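Local coordinates for protein DMATS type aromatic prenyltransferase (PDB 6ZRY) that probably transfers a dimethylallyl group to the indole ring of tryptophan, as a 6-dimethylallyl tryptophan synthase of the ABBA-barrel prenyltransferase fold, at residues A[48-53]-A[80-85]; A[206-211]-A[264-269]. One frame throughout, in Å; residues are numbered along the deposited sequence.

Contact 1 (A[48-53]-A[80-85]); sequences PAWPSG and ETLGSP. With TRP (tryptophan), chain C.
At the rim of the tryptophan pocket of this ABBA-barrel prenyltransferase, the loop 48-53 that leads into strand 61-68 packs against the loop 80-85 that leaves strand 71-79. Its pocket end is polar. Ser52 OG, anti to the backbone N (chi1 171°), donates to Glu80 OE2 at 2.7 Å, where the oxygen offers its lone pair facing away from OE1; the same hydroxyl also bonds Val54 N. A water accepts from Gly53 N and donates to Glu80 OE2, its oxygen 2.7 Å from OE2, so one buried oxygen receives two bonds. Glu80 suits the place because its chain, extended beyond CG, carries the carboxylate to the Ser52 hydroxyl. An alanine here would probably loosen the hold on the Ser52 hydroxyl and Gly53 N, since the direct bond and the water's acceptor would be lost. Gly53 O accepts from the amino N of the bound tryptophan at 3.1 Å. Pro51, centre of an inverse gamma turn, lays CD over one face of the Trp50 ring, toward the rim. Farther out, Leu82 suits an apolar site: its two methyls meet different side chains, CD1 3.7 Å from Ala49 CB and CD2 3.7 Å from Trp50 CD1.

Contact 2 (A[206-211]-A[264-269]); sequences PQARVK and FTEGAD
Between segments 206-211 and 264-269 a regular, buried strand pairing gives way to a looser, water-bridged margin. The tight part is antiparallel. Val210 and Phe264 form a hydrogen-bonded pair: Phe264 N donates to Val210 O at 2.8 Å, nearly along the C=O axis, and Val210 N returns a bond to Phe264 O at 3.1 Å in the carbonyl plane. Phe264 O also receives a CA-H contact from Arg209 CA. The side chains of Val210 and Phe264 share one face of the sheet, where a beta-branched and an aromatic residue suit the apolar cover given by helices 159-170 and 174-182. They meet only loosely, Val210 CB lying 4.5 Å from Phe264 CD2.

On the other face, Arg209 and Thr265 make a non-hydrogen-bonded pair joined through solvent. The Arg209 chain, bent at chi3 (-93°), brings NE to 2.9 Å from a water that, in the conformer described, also bonds Thr265 OG1 at 2.8 Å. Exposed Gln207 lies across Thr265, its NE2 3.9 Å from OG1.

Beyond this pair, where strand 258-265 has ended and 209-220 has not begun, the backbone bond from Glu266 N to Ala208 O is weak. The Glu266 side chain adds a stronger link: CG, anti to the carbonyl carbon (chi1 -80°), turns the chain toward Ala208, and OE1 takes a nearly straight bond (165°) from Ala208 N at 2.6 Å through its anti lone pair. Gly267 accommodates the positive phi of the type II turn from Thr265 to Ala268. The arrangement is that of neighbouring antiparallel strands in the ABBA barrel, loosening where the turn starts the connection to strand 273-278.

How the contacts relate
From the N terminus, the chain passes helices 6-21 and 26-36 before reaching 48-53. Contact 1 then closes a loop whose 26 intervening residues hold the hairpin of strands 61-68 and 71-79, tying the lead-in to that hairpin to its exit towards helix 88-106. The chain continues through strands and helices to 206-211, where contact 2 opens. It closes a longer excursion of 52 residues, including helices 221-228 and 236-247. The two closures follow in series, neither nested nor crossed, with centres 32 Å apart. Contact 1 joins loops flanking one hairpin of the antiparallel sheet, beside the tryptophan pocket, while contact 2 pairs two of its strands, 209-220 and 258-265.

Contact 1 (A[48-53]-A[80-85])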
# COMPACT_ATOMS: atom_id res chain seq x y z
N PRO A 48 7.13 20.10 -1.90
CA PRO A 48 5.85 19.40 -1.91
C PRO A 48 4.70 20.32 -1.47
O PRO A 48 4.90 21.09 -0.56
CB PRO A 48 6.04 18.24 -0.93
CG PRO A 48 7.54 18.02 -0.91
CD PRO A 48 8.15 19.37 -1.17
N ALA A 49 3.53 20.16 -2.07
CA ALA A 49 2.31 20.97 -1.81
C ALA A 49 1.83 20.74 -0.38
O ALA A 49 1.18 21.64 0.16
CB ALA A 49 1.25 20.64 -2.81
N TRP A 50 2.22 19.61 0.22
CA TRP A 50 1.71 19.09 1.53
C TRP A 50 2.60 17.90 1.90
O TRP A 50 3.02 17.18 1.00
CB TRP A 50 0.25 18.66 1.36
CG TRP A 50 -0.27 17.84 2.49
CD1 TRP A 50 -0.46 16.48 2.54
CD2 TRP A 50 -0.66 18.34 3.76
NE1 TRP A 50 -0.95 16.12 3.76
CE2 TRP A 50 -1.07 17.25 4.54
CE3 TRP A 50 -0.69 19.63 4.31
CZ2 TRP A 50 -1.52 17.39 5.84
CZ3 TRP A 50 -1.14 19.77 5.60
CH2 TRP A 50 -1.53 18.67 6.36
N PRO A 51 2.95 17.70 3.19
CA PRO A 51 3.79 16.55 3.56
C PRO A 51 3.03 15.21 3.57
O PRO A 51 2.86 14.62 4.66
CB PRO A 51 4.37 16.92 4.94
CG PRO A 51 3.41 17.98 5.48
CD PRO A 51 2.76 18.64 4.30
N SER A 52 2.68 14.71 2.37
CA SER A 52 1.91 13.46 2.18
C SER A 52 2.65 12.28 2.82
O SER A 52 3.86 12.17 2.66
CB SER A 52 1.65 13.22 0.72
OG SER A 52 1.12 11.94 0.46
N GLY A 53 1.94 11.42 3.54
CA GLY A 53 2.54 10.21 4.10
C GLY A 53 2.70 9.09 3.09
O GLY A 53 3.27 8.06 3.49
N GLU A 80 -2.97 9.90 -3.22
CA GLU A 80 -4.05 10.78 -2.76
C GLU A 80 -4.07 12.03 -3.64
O GLU A 80 -3.04 12.38 -4.22
CB GLU A 80 -3.92 11.10 -1.26
CG GLU A 80 -2.67 11.86 -0.89
CD GLU A 80 -2.56 12.17 0.60
OE1 GLU A 80 -3.60 12.17 1.30
OE2 GLU A 80 -1.43 12.41 1.05
N THR A 81 -5.22 12.65 -3.68
CA THR A 81 -5.49 13.93 -4.35
C THR A 81 -5.47 15.02 -3.28
O THR A 81 -6.35 15.00 -2.39
CB THR A 81 -6.81 13.95 -5.09
OG1 THR A 81 -7.03 12.71 -5.80
CG2 THR A 81 -6.88 15.11 -6.06
N LEU A 82 -4.53 15.94 -3.37
CA LEU A 82 -4.42 17.00 -2.37
C LEU A 82 -5.55 18.03 -2.61
O LEU A 82 -6.00 18.18 -3.76
CB LEU A 82 -3.03 17.62 -2.46
CG LEU A 82 -1.87 16.69 -2.07
CD1 LEU A 82 -0.57 17.47 -2.00
CD2 LEU A 82 -2.11 15.97 -0.74
N GLY A 83 -6.04 18.65 -1.53
CA GLY A 83 -7.10 19.68 -1.59
C GLY A 83 -6.56 21.03 -2.05
O GLY A 83 -5.31 21.17 -2.22
N SER A 84 -7.48 22.01 -2.24
CA SER A 84 -7.21 23.29 -2.94
C SER A 84 -6.26 24.14 -2.10
O SER A 84 -5.19 24.50 -2.59
CB SER A 84 -8.47 24.04 -3.33
OG SER A 84 -8.34 24.54 -4.65
N PRO A 85 -6.59 24.49 -0.83
CA PRO A 85 -5.56 24.65 0.19
C PRO A 85 -5.32 23.22 0.69
O PRO A 85 -6.26 22.56 1.14
CB PRO A 85 -6.20 25.61 1.23
CG PRO A 85 -7.58 25.95 0.63
CD PRO A 85 -7.92 24.79 -0.30
N TRP C . 5.05 5.55 3.08
CA TRP C . 4.18 5.00 4.18
C TRP C . 4.98 4.01 5.02
O TRP C . 4.53 3.62 6.11
CB TRP C . 2.90 4.37 3.62
CG TRP C . 3.11 3.19 2.72
CD1 TRP C . 3.41 3.20 1.39
CD2 TRP C . 3.03 1.80 3.10
NE1 TRP C . 3.52 1.92 0.92
CE2 TRP C . 3.29 1.04 1.94
CE3 TRP C . 2.76 1.13 4.30
CZ2 TRP C . 3.30 -0.36 1.95
CZ3 TRP C . 2.77 -0.25 4.31
CH2 TRP C . 3.03 -0.98 3.15
OXT TRP C . 6.09 3.58 4.62
O HOH W 1 -0.98 11.69 3.60

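Contact 2 (A[206-211]-A[264-269])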
# COMPACT_ATOMS: atom_id res chain seq x y z
N PRO A 206 -19.29 -9.81 -5.13
CA PRO A 206 -20.33 -10.76 -4.75
C PRO A 206 -20.47 -10.94 -3.23
O PRO A 206 -21.53 -11.22 -2.78
CB PRO A 206 -19.89 -12.09 -5.40
CG PRO A 206 -18.39 -11.91 -5.65
CD PRO A 206 -18.23 -10.43 -5.94
N GLN A 207 -19.38 -10.75 -2.48
CA GLN A 207 -19.40 -10.86 -1.00
C GLN A 207 -18.54 -9.75 -0.38
O GLN A 207 -17.66 -9.19 -1.08
CB GLN A 207 -18.99 -12.28 -0.58
CG GLN A 207 -17.71 -12.77 -1.22
CD GLN A 207 -17.39 -14.19 -0.84
OE1 GLN A 207 -18.11 -14.84 -0.06
NE2 GLN A 207 -16.30 -14.71 -1.41
N ALA A 208 -18.83 -9.40 0.86
CA ALA A 208 -18.07 -8.39 1.61
C ALA A 208 -16.64 -8.92 1.79
O ALA A 208 -16.45 -10.15 2.06
CB ALA A 208 -18.75 -8.11 2.94
N ARG A 209 -15.67 -8.04 1.64
CA ARG A 209 -14.23 -8.38 1.76
C ARG A 209 -13.49 -7.12 2.21
O ARG A 209 -13.78 -6.04 1.66
CB ARG A 209 -13.76 -8.93 0.43
CG ARG A 209 -12.25 -9.11 0.31
CD ARG A 209 -11.94 -9.68 -1.07
NE ARG A 209 -11.88 -11.12 -0.95
CZ ARG A 209 -10.80 -11.86 -1.17
NH1 ARG A 209 -10.86 -13.18 -1.01
NH2 ARG A 209 -9.67 -11.30 -1.56
N VAL A 210 -12.66 -7.25 3.22
CA VAL A 210 -11.85 -6.13 3.78
C VAL A 210 -10.42 -6.62 3.96
O VAL A 210 -10.21 -7.78 4.40
CB VAL A 210 -12.42 -5.62 5.10
CG1 VAL A 210 -11.51 -4.60 5.77
CG2 VAL A 210 -13.84 -5.09 4.95
N LYS A 211 -9.46 -5.77 3.64
CA LYS A 211 -8.06 -6.02 3.96
C LYS A 211 -7.67 -5.05 5.07
O LYS A 211 -7.76 -3.84 4.85
CB LYS A 211 -7.27 -5.88 2.67
CG LYS A 211 -5.97 -6.60 2.63
CD LYS A 211 -5.53 -6.82 1.18
CE LYS A 211 -4.04 -6.75 0.98
NZ LYS A 211 -3.68 -7.02 -0.45
N PHE A 264 -10.23 -10.44 5.31
CA PHE A 264 -11.49 -10.88 5.97
C PHE A 264 -12.53 -11.10 4.88
O PHE A 264 -12.73 -10.20 4.02
CB PHE A 264 -11.99 -9.84 6.97
CG PHE A 264 -11.01 -9.47 8.04
CD1 PHE A 264 -10.22 -10.44 8.66
CD2 PHE A 264 -10.86 -8.16 8.45
CE1 PHE A 264 -9.33 -10.10 9.68
CE2 PHE A 264 -9.96 -7.83 9.46
CZ PHE A 264 -9.19 -8.80 10.06
N THR A 265 -13.17 -12.24 4.92
CA THR A 265 -14.20 -12.62 3.94
C THR A 265 -15.44 -13.16 4.66
O THR A 265 -15.31 -13.64 5.81
CB THR A 265 -13.58 -13.60 2.93
OG1 THR A 265 -14.52 -13.65 1.86
CG2 THR A 265 -13.30 -14.97 3.52
N GLU A 266 -16.59 -13.05 3.99
CA GLU A 266 -17.91 -13.51 4.49
C GLU A 266 -17.88 -15.01 4.81
O GLU A 266 -17.33 -15.79 4.01
CB GLU A 266 -18.97 -13.30 3.44
CG GLU A 266 -19.47 -11.90 3.36
CD GLU A 266 -20.74 -11.80 2.53
OE1 GLU A 266 -20.84 -10.88 1.74
OE2 GLU A 266 -21.61 -12.69 2.67
N GLY A 267 -18.45 -15.37 5.95
CA GLY A 267 -18.69 -16.77 6.33
C GLY A 267 -17.46 -17.46 6.90
O GLY A 267 -17.59 -18.64 7.26
N ALA A 268 -16.30 -16.79 6.99
CA ALA A 268 -15.05 -17.35 7.56
C ALA A 268 -14.86 -16.81 8.97
O ALA A 268 -15.30 -15.65 9.22
CB ALA A 268 -13.87 -17.02 6.68
N ASP A 269 -14.24 -17.59 9.88
CA ASP A 269 -13.94 -17.09 11.25
C ASP A 269 -12.44 -16.89 11.43
O ASP A 269 -12.03 -16.46 12.50
CB ASP A 269 -14.58 -17.97 12.32
CG ASP A 269 -13.88 -19.30 12.59
OD1 ASP A 269 -12.96 -19.65 11.80
OD2 ASP A 269 -14.26 -19.98 13.65
O HOH W 2 -14.04 -13.09 -0.86